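Local coordinates for PLP-Dependent L-Arginine Hydroxylase MppP (Streptomyces wadayamensis, PDB 6C92) that hydroxylates L-arginine in a reaction that depends on pyridoxal 5'-phosphate and gives 2-ketoarginine as a product, at the interface of chains A and B. Sequence-based numbering; all coordinates share one arbitrary frame. Chains: chain A, PLP-Dependent L-Arginine Hydroxylase MppP; chain B, PLP-Dependent L-Arginine Hydroxylase MppP.

Contact 1: the interface of chains A and B. Residues chain A 12, 15-16, 19, 27, 29; chain B 247-248, 251-252.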
loop_
_atom_site.group_PDB
_atom_site.type_symbol
_atom_site.label_atom_id
_atom_site.label_comp_id
_atom_site.label_asym_id
_atom_site.label_seq_id
_atom_site.Cartn_x
_atom_site.Cartn_y
_atom_site.Cartn_z
ATOM N N THR A 12 -6.534 -3.467 -15.091
ATOM C CA THR A 12 -5.154 -3.129 -14.752
ATOM C C THR A 12 -4.177 -3.845 -15.684
ATOM O O THR A 12 -3.165 -3.267 -16.100
ATOM C CB THR A 12 -4.878 -3.465 -13.284
ATOM O OG1 THR A 12 -5.815 -2.754 -12.457
ATOM C CG2 THR A 12 -3.436 -3.053 -12.883
ATOM N N GLU A 15 -3.836 -2.003 -18.641
ATOM C CA GLU A 15 -3.103 -0.767 -18.376
ATOM C C GLU A 15 -1.595 -1.004 -18.324
ATOM O O GLU A 15 -0.824 -0.105 -18.687
ATOM C CB GLU A 15 -3.611 -0.122 -17.081
ATOM C CG GLU A 15 -5.045 0.455 -17.222
ATOM C CD GLU A 15 -5.612 1.044 -15.932
ATOM O OE1 GLU A 15 -4.969 0.921 -14.869
ATOM O OE2 GLU A 15 -6.713 1.638 -15.983
ATOM N N TYR A 16 -1.152 -2.200 -17.911
ATOM C CA TYR A 16 0.286 -2.497 -17.924
ATOM C C TYR A 16 0.879 -2.375 -19.318
ATOM O O TYR A 16 2.052 -2.016 -19.454
ATOM C CB TYR A 16 0.581 -3.907 -17.417
ATOM C CG TYR A 16 0.323 -4.138 -15.952
ATOM C CD1 TYR A 16 0.629 -3.166 -14.998
ATOM C CD2 TYR A 16 -0.219 -5.337 -15.516
ATOM C CE1 TYR A 16 0.392 -3.389 -13.651
ATOM C CE2 TYR A 16 -0.454 -5.569 -14.171
ATOM C CZ TYR A 16 -0.152 -4.580 -13.248
ATOM O OH TYR A 16 -0.390 -4.800 -11.918
ATOM N N LEU A 19 2.129 1.279 -20.076
ATOM C CA LEU A 19 2.773 2.047 -19.011
ATOM C C LEU A 19 4.085 2.693 -19.454
ATOM O O LEU A 19 4.468 3.737 -18.912
ATOM C CB LEU A 19 3.003 1.137 -17.795
ATOM C CG LEU A 19 2.899 1.691 -16.370
ATOM C CD1 LEU A 19 1.664 2.561 -16.169
ATOM C CD2 LEU A 19 2.883 0.521 -15.387
ATOM N N ASP A 27 -4.634 4.285 -18.463
ATOM C CA ASP A 27 -4.916 4.427 -17.042
ATOM C C ASP A 27 -5.286 5.866 -16.693
ATOM O O ASP A 27 -4.891 6.827 -17.362
ATOM C CB ASP A 27 -3.729 3.955 -16.197
ATOM C CG ASP A 27 -2.524 4.853 -16.331
ATOM O OD1 ASP A 27 -2.544 5.963 -15.754
ATOM O OD2 ASP A 27 -1.548 4.437 -16.998
ATOM N N HIS A 29 -4.575 7.677 -14.086
ATOM C CA HIS A 29 -3.686 8.473 -13.242
ATOM C C HIS A 29 -3.303 9.767 -13.947
ATOM O O HIS A 29 -3.323 9.868 -15.172
ATOM C CB HIS A 29 -2.427 7.673 -12.885
ATOM C CG HIS A 29 -2.696 6.514 -11.967
ATOM N ND1 HIS A 29 -1.813 5.465 -11.806
ATOM C CD2 HIS A 29 -3.741 6.253 -11.145
ATOM C CE1 HIS A 29 -2.313 4.600 -10.940
ATOM N NE2 HIS A 29 -3.479 5.057 -10.519
ATOM N N TYR B 247 -1.769 -9.100 -7.202
ATOM C CA TYR B 247 -0.980 -7.867 -7.314
ATOM C C TYR B 247 -1.664 -6.863 -8.234
ATOM O O TYR B 247 -1.831 -5.690 -7.881
ATOM C CB TYR B 247 0.423 -8.187 -7.821
ATOM C CG TYR B 247 1.272 -6.977 -8.109
ATOM C CD1 TYR B 247 1.219 -6.332 -9.338
ATOM C CD2 TYR B 247 2.140 -6.473 -7.138
ATOM C CE1 TYR B 247 2.007 -5.213 -9.603
ATOM C CE2 TYR B 247 2.920 -5.359 -7.384
ATOM C CZ TYR B 247 2.859 -4.729 -8.618
ATOM O OH TYR B 247 3.639 -3.609 -8.865
ATOM N N SER B 248 -2.106 -7.316 -9.409
ATOM C CA SER B 248 -2.703 -6.395 -10.361
ATOM C C SER B 248 -4.080 -5.899 -9.912
ATOM O O SER B 248 -4.519 -4.835 -10.370
ATOM C CB SER B 248 -2.779 -7.050 -11.747
ATOM O OG SER B 248 -3.812 -8.023 -11.837
ATOM N N LEU B 251 -2.563 -2.908 -7.381
ATOM C CA LEU B 251 -1.832 -1.730 -7.834
ATOM C C LEU B 251 -1.289 -1.915 -9.239
ATOM O O LEU B 251 -1.046 -3.038 -9.698
ATOM C CB LEU B 251 -0.689 -1.350 -6.872
ATOM C CG LEU B 251 0.537 -2.261 -6.774
ATOM C CD1 LEU B 251 1.694 -1.461 -6.180
ATOM C CD2 LEU B 251 0.317 -3.534 -5.936
ATOM N N LEU B 252 -1.169 -0.772 -9.925
ATOM C CA LEU B 252 -0.525 -0.670 -11.229
ATOM C C LEU B 252 0.995 -0.673 -11.121
ATOM O O LEU B 252 1.676 -0.994 -12.107
ATOM C CB LEU B 252 -1.007 0.612 -11.910
ATOM C CG LEU B 252 -0.622 0.848 -13.372
ATOM C CD1 LEU B 252 -1.330 -0.162 -14.273
ATOM C CD2 LEU B 252 -0.964 2.278 -13.755
#
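A:Tyr16, at the end of helix 11-16, reaches across to B:Leu251 and B:Leu252 where the second subunit of this class I aminotransferase-family protein leaves its helix 243-250. The polar part of this subunit interface rests on the phenol hydroxyl: OH of A:Tyr16 donates a hydrogen bond to the carbonyl O of B:Leu251 at 2.9 Å. The donor lies in the carbonyl plane, with a C=O...O angle of 151°. A weak second bond runs from the hydroxyl OG1 of A:Thr12 to O of B:Ser248 (3.2 Å). A phenylalanine in place of A:Tyr16 would probably leave O of B:Leu251 without this donor and free the tip of the ring from its anchor on chain B.

Van der Waals packing surrounds these bonds. CE2 of the A:Tyr16 ring lies 3.7 Å from CB of B:Ser248, while the backbone C of B:Leu252 sits at the ring edge in plane.

The apolar contacts gather on B:Leu252, whose side chain projects between several residues of chain A. With CG anti to the backbone N (chi1 -172°) the branch reaches into chain A, and its fork sends the two methyls to different neighbours. CD1 of B:Leu252 meets CB of A:Glu15 at 3.6 Å, crossing that side chain at about a right angle, and also touches A:Thr12 and CD1 of the tyrosine ring. CD2 of B:Leu252 lies 3.6 Å from CD1 of A:Leu19, the two leucines running past each other in opposite directions. On chain A, N of A:His29 binds OD1 of A:Asp27 (3.1 Å) through the anti lone pair of the carboxylate. That bond ties together two residues flanking CD2 of B:Leu252, which lies 3.8 Å from ND1 of the A:His29 imidazole.

Contact 2: the interface of chains A and B. Residues chain A 34, 42, 45, 224-226, 228; chain B 49, 52-53, 257.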
loop_
_atom_site.group_PDB
_atom_site.type_symbol
_atom_site.label_atom_id
_atom_site.label_comp_id
_atom_site.label_asym_id
_atom_site.label_seq_id
_atom_site.Cartn_x
_atom_site.Cartn_y
_atom_site.Cartn_z
ATOM N N LEU A 34 3.289 19.375 -14.444
ATOM C CA LEU A 34 3.019 20.192 -13.269
ATOM C C LEU A 34 2.682 21.617 -13.697
ATOM O O LEU A 34 3.232 22.138 -14.671
ATOM C CB LEU A 34 4.244 20.235 -12.357
ATOM C CG LEU A 34 4.716 18.923 -11.704
ATOM C CD1 LEU A 34 6.155 19.018 -11.225
ATOM C CD2 LEU A 34 3.806 18.583 -10.542
ATOM N N VAL A 42 7.458 21.040 -5.742
ATOM C CA VAL A 42 8.469 20.019 -6.026
ATOM C C VAL A 42 9.870 20.583 -5.798
ATOM O O VAL A 42 10.742 19.906 -5.253
ATOM C CB VAL A 42 8.287 19.492 -7.459
ATOM C CG1 VAL A 42 9.475 18.663 -7.912
ATOM C CG2 VAL A 42 6.988 18.695 -7.581
ATOM N N LEU A 45 10.966 20.259 -2.253
ATOM C CA LEU A 45 10.895 18.954 -1.617
ATOM C C LEU A 45 11.945 18.758 -0.534
ATOM O O LEU A 45 11.627 18.108 0.479
ATOM C CB LEU A 45 10.999 17.851 -2.679
ATOM C CG LEU A 45 9.681 17.310 -3.190
ATOM C CD1 LEU A 45 9.952 16.400 -4.394
ATOM C CD2 LEU A 45 8.995 16.544 -2.095
ATOM N N PRO A 224 -0.588 15.462 -10.804
ATOM C CA PRO A 224 0.487 14.624 -11.344
ATOM C C PRO A 224 1.673 14.512 -10.390
ATOM O O PRO A 224 2.699 15.147 -10.538
ATOM C CB PRO A 224 0.857 15.349 -12.639
ATOM C CG PRO A 224 0.580 16.775 -12.337
ATOM C CD PRO A 224 -0.627 16.788 -11.466
ATOM N N THR A 225 1.521 13.650 -9.380
ATOM C CA THR A 225 2.483 13.520 -8.292
ATOM C C THR A 225 3.303 12.241 -8.385
ATOM O O THR A 225 3.777 11.732 -7.365
ATOM C CB THR A 225 1.762 13.560 -6.949
ATOM O OG1 THR A 225 0.765 12.511 -6.924
ATOM C CG2 THR A 225 1.095 14.919 -6.751
ATOM N N LEU A 226 3.450 11.677 -9.584
ATOM C CA LEU A 226 4.266 10.461 -9.755
ATOM C C LEU A 226 3.750 9.338 -8.854
ATOM O O LEU A 226 4.516 8.534 -8.300
ATOM C CB LEU A 226 5.741 10.729 -9.481
ATOM C CG LEU A 226 6.353 11.788 -10.394
ATOM C CD1 LEU A 226 7.794 12.040 -9.997
ATOM C CD2 LEU A 226 6.237 11.343 -11.857
ATOM N N LEU A 228 2.514 9.528 -5.960
ATOM C CA LEU A 228 2.629 9.802 -4.539
ATOM C C LEU A 228 1.275 10.309 -4.061
ATOM O O LEU A 228 0.794 11.354 -4.527
ATOM C CB LEU A 228 3.725 10.826 -4.289
ATOM C CG LEU A 228 5.117 10.349 -4.712
ATOM C CD1 LEU A 228 6.090 11.520 -4.760
ATOM C CD2 LEU A 228 5.639 9.264 -3.782
ATOM N N TRP B 49 12.790 13.901 -9.538
ATOM C CA TRP B 49 11.410 14.057 -9.996
ATOM C C TRP B 49 11.346 14.223 -11.511
ATOM O O TRP B 49 10.613 13.504 -12.203
ATOM C CB TRP B 49 10.771 15.247 -9.309
ATOM C CG TRP B 49 9.321 15.345 -9.535
ATOM C CD1 TRP B 49 8.707 15.646 -10.706
ATOM C CD2 TRP B 49 8.279 15.163 -8.568
ATOM N NE1 TRP B 49 7.350 15.644 -10.547
ATOM C CE2 TRP B 49 7.051 15.348 -9.243
ATOM C CE3 TRP B 49 8.258 14.860 -7.207
ATOM C CZ2 TRP B 49 5.811 15.240 -8.597
ATOM C CZ3 TRP B 49 7.018 14.727 -6.573
ATOM C CH2 TRP B 49 5.820 14.940 -7.263
ATOM N N SER B 52 12.059 11.070 -13.176
ATOM C CA SER B 52 10.904 10.188 -13.056
ATOM C C SER B 52 9.774 10.579 -14.002
ATOM O O SER B 52 9.028 9.701 -14.451
ATOM C CB SER B 52 10.409 10.188 -11.608
ATOM O OG SER B 52 11.388 9.634 -10.767
ATOM N N GLU B 53 9.635 11.874 -14.318
ATOM C CA GLU B 53 8.656 12.310 -15.315
ATOM C C GLU B 53 9.055 11.920 -16.736
ATOM O O GLU B 53 8.186 11.764 -17.596
ATOM C CB GLU B 53 8.481 13.836 -15.274
ATOM C CG GLU B 53 7.724 14.362 -14.073
ATOM C CD GLU B 53 7.657 15.883 -14.043
ATOM O OE1 GLU B 53 8.650 16.542 -14.404
ATOM O OE2 GLU B 53 6.611 16.417 -13.643
ATOM N N LEU B 257 9.476 7.821 -8.483
ATOM C CA LEU B 257 10.383 8.604 -7.648
ATOM C C LEU B 257 10.914 7.769 -6.490
ATOM O O LEU B 257 12.082 7.894 -6.103
ATOM C CB LEU B 257 9.674 9.850 -7.116
ATOM C CG LEU B 257 10.586 10.786 -6.331
ATOM C CD1 LEU B 257 11.558 11.484 -7.277
ATOM C CD2 LEU B 257 9.789 11.812 -5.558
HETATM O O HOH W 1 6.012 18.694 -15.054
HETATM O O HOH W 2 4.809 15.137 -12.401
#
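With CG anti to the backbone N (chi1 -170°) and the ring turned by a chi2 of -69°, B:Trp49 extends from helix 45-54 between A:Leu226 and A:Val42, while A:Leu226, its CG anti to the carbonyl carbon (chi1 -60°), brings CD1 over the indole. In this class I aminotransferase-family protein, A:Leu226 belongs to a loop that follows A:Lys221, the lysine joined to pyridoxal 5'-phosphate as a Schiff base. The indole of chain B thus packs against a segment that lies five residues beyond the cofactor lysine of chain A.

Both faces of the indole carry aliphatic groups in CH-pi contact. On one face, CD1 of A:Leu226 approaches CD2 of B:Trp49 to 3.5 Å and sits over the fused edge, in contact with both rings. On the opposite face, the two methyls of A:Val42 divide the ring system: CG1 lies over the five-membered ring, 3.7 Å from CG of B:Trp49, and CG2 over the six-membered ring. The benzo rim is packed too, with CD1 of A:Leu45 3.6 Å from CE3 of B:Trp49 and CD1 of A:Leu228 beside CZ3. CD1 of A:Leu228 also meets CD2 of B:Leu257 (3.8 Å), the two side chains crossing at about a right angle. A:Thr225 faces the far end of the indole with its CA, and its hydroxyl OG1 donates to O of A:Leu228 at 2.7 Å, bracing the loop from within.

No direct polar bond crosses the patch, and water carries the polar link. The carboxylate OE2 of B:Glu53 receives a weak bond from NE1 of B:Trp49 and contacts two waters. One of them bonds to the backbone N of A:Leu34. The other lies 2.8 Å from O of A:Pro224 and also bonds to NE1 of B:Trp49, completing a bridge from the tryptophan and glutamate to the loop of chain A.

Contact 1 and contact 2 lie about 18 Å apart, measured between the centres of their C-alpha atoms, and have no residue in common. They are nonetheless neighbours along both chains. Chain B supplies the end of helix 243-250 and the following loop to contact 1, and the start of helix 256-291 to contact 2. The N-terminal stretch of chain A passes from contact 1 into helices 36-43 and 45-54 at contact 2. Helix 45-54 of both chains takes part in contact 2. Together the two patches probably help to join the subunits as a dimer, the form typical of this family.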